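Local coordinates for conserved protein (Methanothermobacter thermautotrophicus, PDB 3BEY) that is of unknown function but belongs to the AhpD-like carboxymuconolactone decarboxylase family, and may therefore have peroxiredoxin activity, at residues Lys20-Arg23 / Glu24-Ser28; Gly30-Thr33 / Glu34-Leu38; Arg55-Ala58 / Glu59-Leu62; Ala64-Thr67 / Glu68-Ala72; Leu71-Ala74 / Ala75-Ala78. All coordinates share one frame; numbering follows the deposited sequence.

Contact 1: Lys20-Arg23 / Glu24-Ser28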
loop_
_atom_site.group_PDB
_atom_site.type_symbol
_atom_site.label_atom_id
_atom_site.label_comp_id
_atom_site.label_asym_id
_atom_site.label_seq_id
_atom_site.Cartn_x
_atom_site.Cartn_y
_atom_site.Cartn_z
ATOM N N LYS D 20 15.390 -10.375 13.996
ATOM C CA LYS D 20 14.755 -10.701 15.265
ATOM C C LYS D 20 15.303 -9.774 16.343
ATOM O O LYS D 20 14.601 -9.418 17.283
ATOM C CB LYS D 20 15.004 -12.168 15.636
ATOM C CG LYS D 20 14.317 -13.162 14.698
ATOM C CD LYS D 20 14.375 -14.593 15.229
ATOM C CE LYS D 20 13.812 -15.610 14.224
ATOM N NZ LYS D 20 12.391 -15.358 13.827
ATOM N N ASN D 21 16.557 -9.365 16.186
ATOM C CA ASN D 21 17.186 -8.463 17.147
ATOM C C ASN D 21 16.613 -7.061 16.972
ATOM O O ASN D 21 16.392 -6.341 17.951
ATOM C CB ASN D 21 18.709 -8.451 16.958
ATOM C CG ASN D 21 19.383 -9.683 17.568
ATOM O OD1 ASN D 21 20.579 -9.906 17.383
ATOM N ND2 ASN D 21 18.612 -10.480 18.310
ATOM N N PHE D 22 16.371 -6.678 15.721
ATOM C CA PHE D 22 15.795 -5.377 15.434
ATOM C C PHE D 22 14.399 -5.365 16.028
ATOM O O PHE D 22 14.001 -4.398 16.685
ATOM C CB PHE D 22 15.721 -5.138 13.923
ATOM C CG PHE D 22 14.882 -3.944 13.534
ATOM C CD1 PHE D 22 13.685 -4.115 12.850
ATOM C CD2 PHE D 22 15.278 -2.652 13.870
ATOM C CE1 PHE D 22 12.892 -3.013 12.503
ATOM C CE2 PHE D 22 14.491 -1.546 13.528
ATOM C CZ PHE D 22 13.297 -1.727 12.845
ATOM N N ARG D 23 13.661 -6.449 15.809
ATOM C CA ARG D 23 12.305 -6.539 16.323
ATOM C C ARG D 23 12.321 -6.395 17.830
ATOM O O ARG D 23 11.506 -5.671 18.396
ATOM C CB ARG D 23 11.648 -7.875 15.946
ATOM C CG ARG D 23 10.128 -7.864 16.123
ATOM C CD ARG D 23 9.598 -9.117 16.814
ATOM N NE ARG D 23 9.702 -10.325 15.999
ATOM C CZ ARG D 23 9.516 -11.559 16.470
ATOM N NH1 ARG D 23 9.216 -11.747 17.753
ATOM N NH2 ARG D 23 9.626 -12.609 15.658
ATOM N N GLU D 24 13.255 -7.081 18.480
ATOM C CA GLU D 24 13.350 -7.027 19.935
ATOM C C GLU D 24 13.764 -5.666 20.485
ATOM O O GLU D 24 13.265 -5.237 21.529
ATOM C CB GLU D 24 14.292 -8.124 20.446
ATOM C CG GLU D 24 13.592 -9.477 20.611
ATOM C CD GLU D 24 12.539 -9.462 21.724
ATOM O OE1 GLU D 24 11.670 -10.361 21.740
ATOM O OE2 GLU D 24 12.584 -8.556 22.590
ATOM N N ALA D 25 14.664 -4.985 19.788
ATOM C CA ALA D 25 15.104 -3.670 20.232
ATOM C C ALA D 25 13.905 -2.730 20.250
ATOM O O ALA D 25 13.626 -2.074 21.251
ATOM C CB ALA D 25 16.175 -3.128 19.301
ATOM N N VAL D 26 13.184 -2.676 19.140
ATOM C CA VAL D 26 12.023 -1.805 19.045
ATOM C C VAL D 26 10.887 -2.303 19.930
ATOM O O VAL D 26 10.029 -1.525 20.343
ATOM C CB VAL D 26 11.516 -1.700 17.583
ATOM C CG1 VAL D 26 12.665 -1.348 16.660
ATOM C CG2 VAL D 26 10.877 -2.998 17.159
ATOM N N ARG D 27 10.891 -3.599 20.224
ATOM C CA ARG D 27 9.859 -4.203 21.057
ATOM C C ARG D 27 10.091 -3.952 22.545
ATOM O O ARG D 27 9.149 -3.932 23.330
ATOM C CB ARG D 27 9.803 -5.711 20.800
ATOM C CG ARG D 27 8.569 -6.409 21.358
ATOM C CD ARG D 27 8.676 -7.923 21.189
ATOM N NE ARG D 27 7.387 -8.590 21.353
ATOM C CZ ARG D 27 6.368 -8.460 20.507
ATOM N NH1 ARG D 27 6.491 -7.690 19.434
ATOM N NH2 ARG D 27 5.229 -9.099 20.730
ATOM N N SER D 28 11.343 -3.753 22.934
ATOM C CA SER D 28 11.653 -3.528 24.341
ATOM C C SER D 28 12.098 -2.102 24.693
ATOM O O SER D 28 12.606 -1.867 25.787
ATOM C CB SER D 28 12.734 -4.513 24.791
ATOM O OG SER D 28 13.943 -4.279 24.091
#
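K20 and E24, N21 and A25, and F22 and V26 are joined by successive i to i+4 backbone hydrogen bonds in the last turns of helix 13-27. The N of V26 points almost straight at F22 O, 3.1 Å away at an N-H...O angle of 179°, whereas the following bond, from R27 N to R23 O, is weak because it bends to 128°. Helical backbone angles are lost at S28, whose N and OG both donate to E24 O and approach that carbonyl from opposite faces of its plane, each at 2.8 Å.

One turn of the helix also brings F22 and V26 together. With CG of F22 trans to the backbone N (chi1 168°), the ring swings along the helix surface and presents one face to CG1 of V26. That methyl lies 4.0 Å from the ring centroid of F22, a CH-pi contact, and comes nearest to CE2. The other methyl, CG2, turns back over the peptide carbonyls of F22 and R23. On the polar flank, R27 is extended from CG to NE, and its CB rests against R23 O.

The apolar side of this turn meets other subunits: F22 touches F19 of the second subunit, with the rings inclined to each other, and L80 of the third. On the polar side, R27 NH2 forms a salt bridge to E60, linking helix 13-27 to helix 51-62.

Contact 2: Gly30-Thr33 / Glu34-Leu38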
loop_
_atom_site.group_PDB
_atom_site.type_symbol
_atom_site.label_atom_id
_atom_site.label_comp_id
_atom_site.label_asym_id
_atom_site.label_seq_id
_atom_site.Cartn_x
_atom_site.Cartn_y
_atom_site.Cartn_z
ATOM N N GLY D 30 12.280 1.616 26.031
ATOM C CA GLY D 30 11.711 2.133 27.264
ATOM C C GLY D 30 10.859 3.376 27.124
ATOM O O GLY D 30 10.141 3.738 28.056
ATOM N N LYS D 31 10.933 4.033 25.970
ATOM C CA LYS D 31 10.158 5.248 25.726
ATOM C C LYS D 31 8.658 5.027 25.923
ATOM O O LYS D 31 7.974 5.862 26.513
ATOM C CB LYS D 31 10.416 5.769 24.305
ATOM C CG LYS D 31 11.756 6.467 24.099
ATOM C CD LYS D 31 11.879 7.713 24.963
ATOM C CE LYS D 31 13.149 8.497 24.641
ATOM N NZ LYS D 31 14.378 7.675 24.802
ATOM N N LEU D 32 8.147 3.907 25.422
ATOM C CA LEU D 32 6.729 3.600 25.555
ATOM C C LEU D 32 6.493 2.357 26.419
ATOM O O LEU D 32 7.347 1.472 26.501
ATOM C CB LEU D 32 6.084 3.365 24.181
ATOM C CG LEU D 32 6.161 4.423 23.082
ATOM C CD1 LEU D 32 5.334 3.947 21.889
ATOM C CD2 LEU D 32 5.634 5.762 23.587
ATOM N N THR D 33 5.319 2.304 27.041
ATOM C CA THR D 33 4.929 1.180 27.876
ATOM C C THR D 33 4.532 0.021 26.967
ATOM O O THR D 33 4.163 0.225 25.803
ATOM C CB THR D 33 3.708 1.523 28.743
ATOM O OG1 THR D 33 2.540 1.597 27.912
ATOM C CG2 THR D 33 3.906 2.868 29.452
ATOM N N GLU D 34 4.603 -1.192 27.506
ATOM C CA GLU D 34 4.246 -2.396 26.769
ATOM C C GLU D 34 2.815 -2.289 26.228
ATOM O O GLU D 34 2.499 -2.780 25.147
ATOM C CB GLU D 34 4.350 -3.610 27.697
ATOM C CG GLU D 34 4.223 -4.955 26.998
ATOM C CD GLU D 34 3.948 -6.089 27.969
ATOM O OE1 GLU D 34 4.180 -7.261 27.598
ATOM O OE2 GLU D 34 3.486 -5.809 29.099
ATOM N N ARG D 35 1.946 -1.653 26.994
ATOM C CA ARG D 35 0.567 -1.495 26.583
ATOM C C ARG D 35 0.482 -0.679 25.290
ATOM O O ARG D 35 -0.181 -1.072 24.333
ATOM C CB ARG D 35 -0.222 -0.798 27.695
ATOM C CG ARG D 35 -1.634 -0.431 27.316
ATOM C CD ARG D 35 -2.347 0.236 28.474
ATOM N NE ARG D 35 -3.598 0.864 28.055
ATOM C CZ ARG D 35 -4.740 0.215 27.856
ATOM N NH1 ARG D 35 -5.816 0.886 27.468
ATOM N NH2 ARG D 35 -4.815 -1.092 28.064
ATOM N N GLU D 36 1.168 0.457 25.272
ATOM C CA GLU D 36 1.146 1.336 24.117
ATOM C C GLU D 36 1.729 0.671 22.872
ATOM O O GLU D 36 1.141 0.747 21.794
ATOM C CB GLU D 36 1.875 2.634 24.465
ATOM C CG GLU D 36 1.287 3.288 25.711
ATOM C CD GLU D 36 2.141 4.414 26.268
ATOM O OE1 GLU D 36 3.384 4.257 26.323
ATOM O OE2 GLU D 36 1.564 5.454 26.668
ATOM N N LYS D 37 2.864 -0.003 23.026
ATOM C CA LYS D 37 3.490 -0.693 21.902
ATOM C C LYS D 37 2.611 -1.820 21.343
ATOM O O LYS D 37 2.626 -2.086 20.140
ATOM C CB LYS D 37 4.860 -1.227 22.313
ATOM C CG LYS D 37 5.886 -0.112 22.540
ATOM C CD LYS D 37 7.148 -0.621 23.228
ATOM C CE LYS D 37 6.863 -1.026 24.674
ATOM N NZ LYS D 37 8.086 -1.435 25.395
ATOM N N LEU D 38 1.836 -2.469 22.207
ATOM C CA LEU D 38 0.949 -3.544 21.770
ATOM C C LEU D 38 -0.213 -2.972 20.957
ATOM O O LEU D 38 -0.525 -3.475 19.881
ATOM C CB LEU D 38 0.410 -4.329 22.975
ATOM C CG LEU D 38 1.424 -5.254 23.659
ATOM C CD1 LEU D 38 0.843 -5.788 24.954
ATOM C CD2 LEU D 38 1.796 -6.398 22.726
#
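T33 is the N-cap of helix 34-47, and its carbonyl O receives the first i to i+4 bond of that helix from K37 N, at 3.1 Å and nearly straight. Side chains then tie the cap in both directions. The OG1 of T33 accepts from E36 N at 3.2 Å, with an N-H...O angle of 167°, while OE1 of E36 accepts from T33 N at 2.8 Å. This reciprocal pair is a capping box.

OG1 of T33 sits between the backbone N and the carbonyl carbon (chi1 72°), facing the first turn. CG of E36 lies beside its own backbone N, which directs the chain, extended beyond CG, back alongside T33, so close that CG of E36 is 3.0 Å from OG1 of T33. The T33 N-H meets OE1 on the anti side of the carboxylate, 26° out of its plane. Apolar atoms close the corner: CB of L32 packs against CG of K37 at 3.8 Å and also lies beside OE1 of E36, the L32 and E36 side chains crossing at about a right angle. The K37 chain bends at chi3, bringing CE over L32 O, and NZ reaches E29 O.

E36 thus divides its carboxylate, one oxygen serving the cap and OE2 pairing, across the subunit boundary, with R35 of the third subunit in a salt bridge. The negative group at the helix N-terminus should be stabilised by the helix dipole as well as by that arginine, so the same glutamate closes a helix end and contributes to the subunit interface.

Contact 3: Arg55-Ala58 / Glu59-Leu62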
loop_
_atom_site.group_PDB
_atom_site.type_symbol
_atom_site.label_atom_id
_atom_site.label_comp_id
_atom_site.label_asym_id
_atom_site.label_seq_id
_atom_site.Cartn_x
_atom_site.Cartn_y
_atom_site.Cartn_z
ATOM N N ARG D 55 -3.739 -10.743 13.533
ATOM C CA ARG D 55 -4.118 -11.844 14.412
ATOM C C ARG D 55 -3.030 -12.100 15.450
ATOM O O ARG D 55 -3.312 -12.253 16.641
ATOM C CB ARG D 55 -4.371 -13.112 13.587
ATOM C CG ARG D 55 -4.788 -14.322 14.406
ATOM C CD ARG D 55 -5.222 -15.483 13.512
ATOM N NE ARG D 55 -4.274 -15.749 12.424
ATOM C CZ ARG D 55 -3.006 -16.118 12.596
ATOM N NH1 ARG D 55 -2.514 -16.274 13.825
ATOM N NH2 ARG D 55 -2.223 -16.322 11.537
ATOM N N ARG D 56 -1.788 -12.122 14.981
ATOM C CA ARG D 56 -0.618 -12.359 15.819
ATOM C C ARG D 56 -0.443 -11.295 16.913
ATOM O O ARG D 56 -0.321 -11.625 18.093
ATOM C CB ARG D 56 0.623 -12.433 14.918
ATOM C CG ARG D 56 1.881 -12.994 15.564
ATOM C CD ARG D 56 2.805 -11.889 16.077
ATOM N NE ARG D 56 4.201 -12.155 15.728
ATOM C CZ ARG D 56 5.236 -11.437 16.159
ATOM N NH1 ARG D 56 6.470 -11.757 15.783
ATOM N NH2 ARG D 56 5.041 -10.405 16.970
ATOM N N HIS D 57 -0.437 -10.023 16.534
ATOM C CA HIS D 57 -0.284 -8.970 17.530
ATOM C C HIS D 57 -1.513 -8.843 18.420
ATOM O O HIS D 57 -1.416 -8.439 19.573
ATOM C CB HIS D 57 0.054 -7.648 16.842
ATOM C CG HIS D 57 1.356 -7.681 16.113
ATOM N ND1 HIS D 57 2.556 -7.964 16.744
ATOM C CD2 HIS D 57 1.658 -7.533 14.802
ATOM C CE1 HIS D 57 3.527 -7.987 15.856
ATOM N NE2 HIS D 57 3.009 -7.728 14.664
ATOM N N ALA D 58 -2.673 -9.212 17.897
ATOM C CA ALA D 58 -3.892 -9.147 18.698
ATOM C C ALA D 58 -3.786 -10.154 19.844
ATOM O O ALA D 58 -4.155 -9.865 20.980
ATOM C CB ALA D 58 -5.115 -9.458 17.837
ATOM N N GLU D 59 -3.274 -11.341 19.538
ATOM C CA GLU D 59 -3.136 -12.366 20.554
ATOM C C GLU D 59 -2.193 -11.951 21.677
ATOM O O GLU D 59 -2.534 -12.079 22.862
ATOM C CB GLU D 59 -2.666 -13.671 19.926
ATOM C CG GLU D 59 -3.807 -14.610 19.628
ATOM C CD GLU D 59 -4.684 -14.845 20.848
ATOM O OE1 GLU D 59 -4.169 -15.325 21.881
ATOM O OE2 GLU D 59 -5.895 -14.552 20.773
ATOM N N GLU D 60 -1.015 -11.448 21.314
ATOM C CA GLU D 60 -0.054 -11.009 22.320
ATOM C C GLU D 60 -0.656 -9.873 23.133
ATOM O O GLU D 60 -0.352 -9.721 24.311
ATOM C CB GLU D 60 1.248 -10.566 21.650
ATOM C CG GLU D 60 1.884 -11.681 20.840
ATOM C CD GLU D 60 3.086 -11.238 20.035
ATOM O OE1 GLU D 60 2.983 -10.218 19.316
ATOM O OE2 GLU D 60 4.129 -11.923 20.106
ATOM N N ALA D 61 -1.526 -9.088 22.508
ATOM C CA ALA D 61 -2.175 -7.981 23.200
ATOM C C ALA D 61 -3.234 -8.522 24.164
ATOM O O ALA D 61 -3.435 -7.983 25.257
ATOM C CB ALA D 61 -2.810 -7.025 22.194
ATOM N N LEU D 62 -3.919 -9.581 23.744
ATOM C CA LEU D 62 -4.937 -10.215 24.577
ATOM C C LEU D 62 -4.256 -10.963 25.720
ATOM O O LEU D 62 -4.697 -10.907 26.862
ATOM C CB LEU D 62 -5.768 -11.195 23.745
ATOM C CG LEU D 62 -7.118 -10.733 23.203
ATOM C CD1 LEU D 62 -7.103 -9.245 22.960
ATOM C CD2 LEU D 62 -7.428 -11.496 21.922
#
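Helix 51-62, which starts within the C50-C53 disulfide loop of this AhpD-like fold, carries an i to i+4 arginine-glutamate salt bridge between R56 and E60. The electrostatic contact runs from R56 NH2 to E60 OE1 at 3.1 Å, and as a hydrogen bond it is weak, its N-H...O angle being 134°. The guanidinium and carboxylate planes stand 73° apart, so the groups do not form a coplanar two-pronged pair. R56 gets there by bending at chi2 and chi3, while E60 stretches out beyond CG to meet it.

Side-chain hydrogen bonding adds a second grip on the same oxygen, whose main partner is R27: H57 ND1 donates weakly to E60 OE1 at 3.4 Å, the H57 and E60 side chains lying side by side and pointing the same way, their ring and carboxylate planes 45° apart. E59 is paired outside the helix with R95 of the fourth subunit.

Backbone bonding is regular, with R55, R56, H57 and A58 each accepting from the residue four positions on; the shortest bond is L62 N to A58 O at 2.8 Å. A58, A61 and L62 meet L71 of helix 68-90, while H57 lies against helix 34-47. Over one face of the H57 ring, offset toward its rim, sits CD of R56, 3.9 Å above the ring plane.

Contact 4: Ala64-Thr67 / Glu68-Ala72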
loop_
_atom_site.group_PDB
_atom_site.type_symbol
_atom_site.label_atom_id
_atom_site.label_comp_id
_atom_site.label_asym_id
_atom_site.label_seq_id
_atom_site.Cartn_x
_atom_site.Cartn_y
_atom_site.Cartn_z
ATOM N N ALA D 64 -1.802 -10.167 27.057
ATOM C CA ALA D 64 -1.194 -9.131 27.884
ATOM C C ALA D 64 -2.275 -8.409 28.675
ATOM O O ALA D 64 -1.995 -7.459 29.402
ATOM C CB ALA D 64 -0.438 -8.135 27.013
ATOM N N GLY D 65 -3.518 -8.846 28.506
ATOM C CA GLY D 65 -4.603 -8.245 29.252
ATOM C C GLY D 65 -5.354 -7.111 28.601
ATOM O O GLY D 65 -6.142 -6.436 29.263
ATOM N N ILE D 66 -5.124 -6.884 27.314
ATOM C CA ILE D 66 -5.830 -5.822 26.616
ATOM C C ILE D 66 -7.122 -6.399 26.037
ATOM O O ILE D 66 -7.113 -7.474 25.438
ATOM C CB ILE D 66 -4.949 -5.227 25.485
ATOM C CG1 ILE D 66 -3.671 -4.646 26.098
ATOM C CG2 ILE D 66 -5.720 -4.154 24.720
ATOM C CD1 ILE D 66 -2.766 -3.944 25.119
ATOM N N THR D 67 -8.232 -5.693 26.227
ATOM C CA THR D 67 -9.530 -6.151 25.733
ATOM C C THR D 67 -9.716 -5.942 24.234
ATOM O O THR D 67 -9.017 -5.133 23.618
ATOM C CB THR D 67 -10.684 -5.422 26.441
ATOM O OG1 THR D 67 -11.938 -5.923 25.957
ATOM C CG2 THR D 67 -10.616 -3.933 26.165
ATOM N N GLU D 68 -10.668 -6.671 23.653
ATOM C CA GLU D 68 -10.955 -6.553 22.231
ATOM C C GLU D 68 -11.566 -5.183 21.964
ATOM O O GLU D 68 -11.540 -4.688 20.839
ATOM C CB GLU D 68 -11.936 -7.643 21.786
ATOM C CG GLU D 68 -11.441 -9.062 22.015
ATOM C CD GLU D 68 -12.429 -10.113 21.537
ATOM O OE1 GLU D 68 -13.600 -10.068 21.973
ATOM O OE2 GLU D 68 -12.035 -10.987 20.731
ATOM N N GLY D 69 -12.110 -4.574 23.010
ATOM C CA GLY D 69 -12.723 -3.269 22.860
ATOM C C GLY D 69 -11.695 -2.184 22.628
ATOM O O GLY D 69 -11.879 -1.308 21.781
ATOM N N GLU D 70 -10.607 -2.230 23.385
ATOM C CA GLU D 70 -9.561 -1.238 23.235
ATOM C C GLU D 70 -8.841 -1.492 21.917
ATOM O O GLU D 70 -8.370 -0.572 21.259
ATOM C CB GLU D 70 -8.596 -1.326 24.418
ATOM C CG GLU D 70 -9.271 -1.000 25.755
ATOM C CD GLU D 70 -8.426 -1.374 26.969
ATOM O OE1 GLU D 70 -8.143 -2.581 27.150
ATOM O OE2 GLU D 70 -8.049 -0.459 27.740
ATOM N N LEU D 71 -8.783 -2.758 21.530
ATOM C CA LEU D 71 -8.138 -3.156 20.298
ATOM C C LEU D 71 -8.938 -2.666 19.085
ATOM O O LEU D 71 -8.364 -2.209 18.091
ATOM C CB LEU D 71 -8.008 -4.675 20.277
ATOM C CG LEU D 71 -6.610 -5.270 20.135
ATOM C CD1 LEU D 71 -5.609 -4.531 21.016
ATOM C CD2 LEU D 71 -6.676 -6.747 20.500
ATOM N N ALA D 72 -10.265 -2.754 19.171
ATOM C CA ALA D 72 -11.120 -2.316 18.075
ATOM C C ALA D 72 -10.984 -0.815 17.853
ATOM O O ALA D 72 -11.156 -0.329 16.736
ATOM C CB ALA D 72 -12.568 -2.670 18.359
#
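A capping box formed by T67 and E70 opens helix 68-90, just after a Schellman motif at G65 has ended the helix before it. OG1 of T67, trans to the backbone N (chi1 -178°), accepts a nearly straight bond at 3.2 Å from G69 N, one residue before E70. OE1 of E70 accepts from T67 N, also at 3.2 Å, and is met nearly along its C-O axis. T67 O takes the regular helical bond from L71 N and a weak, bent one from E70 N.

The threonine methyl, CG2, lies between the backbone N and the carbonyl carbon and packs against the E70 chain, 3.3 Å from its CG, the two side chains crossing at about a right angle. Beside them CG2 of I66 touches CD1 of L71 at 3.7 Å, an apolar contact just before the first turn.

The E70 carboxylate therefore does two jobs. OE1 takes the N-H of T67, while OE2 forms a salt bridge to R35 of helix 34-47, so that the opening of this helix is tied to the opening of another.

Contact 5: Leu71-Ala74 / Ala75-Ala78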
loop_
_atom_site.group_PDB
_atom_site.type_symbol
_atom_site.label_atom_id
_atom_site.label_comp_id
_atom_site.label_asym_id
_atom_site.label_seq_id
_atom_site.Cartn_x
_atom_site.Cartn_y
_atom_site.Cartn_z
ATOM N N LEU D 71 -8.783 -2.758 21.530
ATOM C CA LEU D 71 -8.138 -3.156 20.298
ATOM C C LEU D 71 -8.938 -2.666 19.085
ATOM O O LEU D 71 -8.364 -2.209 18.091
ATOM C CB LEU D 71 -8.008 -4.675 20.277
ATOM C CG LEU D 71 -6.610 -5.270 20.135
ATOM C CD1 LEU D 71 -5.609 -4.531 21.016
ATOM C CD2 LEU D 71 -6.676 -6.747 20.500
ATOM N N ALA D 72 -10.265 -2.754 19.171
ATOM C CA ALA D 72 -11.120 -2.316 18.075
ATOM C C ALA D 72 -10.984 -0.815 17.853
ATOM O O ALA D 72 -11.156 -0.329 16.736
ATOM C CB ALA D 72 -12.568 -2.670 18.359
ATOM N N GLU D 73 -10.686 -0.085 18.927
ATOM C CA GLU D 73 -10.512 1.364 18.863
ATOM C C GLU D 73 -9.185 1.677 18.194
ATOM O O GLU D 73 -9.064 2.668 17.479
ATOM C CB GLU D 73 -10.543 1.962 20.270
ATOM C CG GLU D 73 -10.032 3.399 20.375
ATOM C CD GLU D 73 -10.824 4.391 19.531
ATOM O OE1 GLU D 73 -11.834 3.993 18.904
ATOM O OE2 GLU D 73 -10.424 5.575 19.500
ATOM N N ALA D 74 -8.194 0.827 18.440
ATOM C CA ALA D 74 -6.879 0.984 17.846
ATOM C C ALA D 74 -7.034 0.852 16.339
ATOM O O ALA D 74 -6.466 1.628 15.580
ATOM C CB ALA D 74 -5.930 -0.090 18.371
ATOM N N ALA D 75 -7.808 -0.138 15.910
ATOM C CA ALA D 75 -8.044 -0.356 14.486
ATOM C C ALA D 75 -8.814 0.820 13.902
ATOM O O ALA D 75 -8.484 1.315 12.822
ATOM C CB ALA D 75 -8.829 -1.652 14.267
ATOM N N ALA D 76 -9.842 1.254 14.622
ATOM C CA ALA D 76 -10.671 2.376 14.201
ATOM C C ALA D 76 -9.819 3.596 13.847
ATOM O O ALA D 76 -10.145 4.342 12.922
ATOM C CB ALA D 76 -11.654 2.735 15.301
ATOM N N VAL D 77 -8.738 3.803 14.593
ATOM C CA VAL D 77 -7.852 4.928 14.325
ATOM C C VAL D 77 -7.063 4.645 13.041
ATOM O O VAL D 77 -6.748 5.565 12.279
ATOM C CB VAL D 77 -6.867 5.166 15.502
ATOM C CG1 VAL D 77 -5.903 6.297 15.159
ATOM C CG2 VAL D 77 -7.644 5.512 16.767
ATOM N N ALA D 78 -6.741 3.373 12.808
ATOM C CA ALA D 78 -6.014 3.000 11.605
ATOM C C ALA D 78 -6.901 3.324 10.408
ATOM O O ALA D 78 -6.427 3.827 9.391
ATOM C CB ALA D 78 -5.678 1.505 11.615
#
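The carboxylate of E73 is the one flat side-chain group here, and the two methyls that touch it, from A76 and V77, lie on the same side of its plane. OE1 is 3.8 Å from CB of A76, and OE2 is 3.9 Å from CG2 of V77, which stands almost directly above that oxygen. The E73 chain reaches them by folding along the helix: CG is trans to the backbone N (chi1 165°), and a bend at chi2 (60°) turns the carboxylate toward the following turn, where it crosses V77 at a slant.

Along the backbone the bonds continue from turn to turn. A76 N donates to A72 O at 2.9 Å, with A75 N to L71 O and V77 N to E73 O at 3.1 Å each, while A78 N reaches A74 O at 3.3 Å. CG2 of V77 also rests on E73 O at 3.3 Å.

The remaining side chains are single methyls apart from L71, and this small surface allows several neighbours to come close. A74 and A78 meet helix 34-47 of their own chain, A72, E73 and A76 meet L12 of the fifth subunit, and A75 meets A90 of the fourth, while E73, A74, V77 and A78 pack on E29, I40, S41 and C44 of the third. A buried, alanine-rich stretch of helix of this kind is a close-packing element of an all-helical fold, here the long helix 68-90 of an AhpD-like assembly.

In the fold
Contacts 1 to 4 follow in series along the chain, and contact 5 begins where contact 4 ends, sharing L71 and A72. Contacts 1, 3 and 5 lie within helices 13-27, 51-62 and 68-90; contacts 2 and 4 span the loop and start of helices 34-47 and 68-90. Contacts 1 and 3 have centres about 17 Å apart yet are bridged by a salt link, as are contacts 2 and 4, about 14 Å apart. Contacts 3 and 4 are nearest, at about 9 Å, and meet through L71. Side chains of contacts 1 to 4 thus cross-link helices, whereas contact 5 packs against its neighbours. In this six-chain assembly each contact also reaches the third subunit.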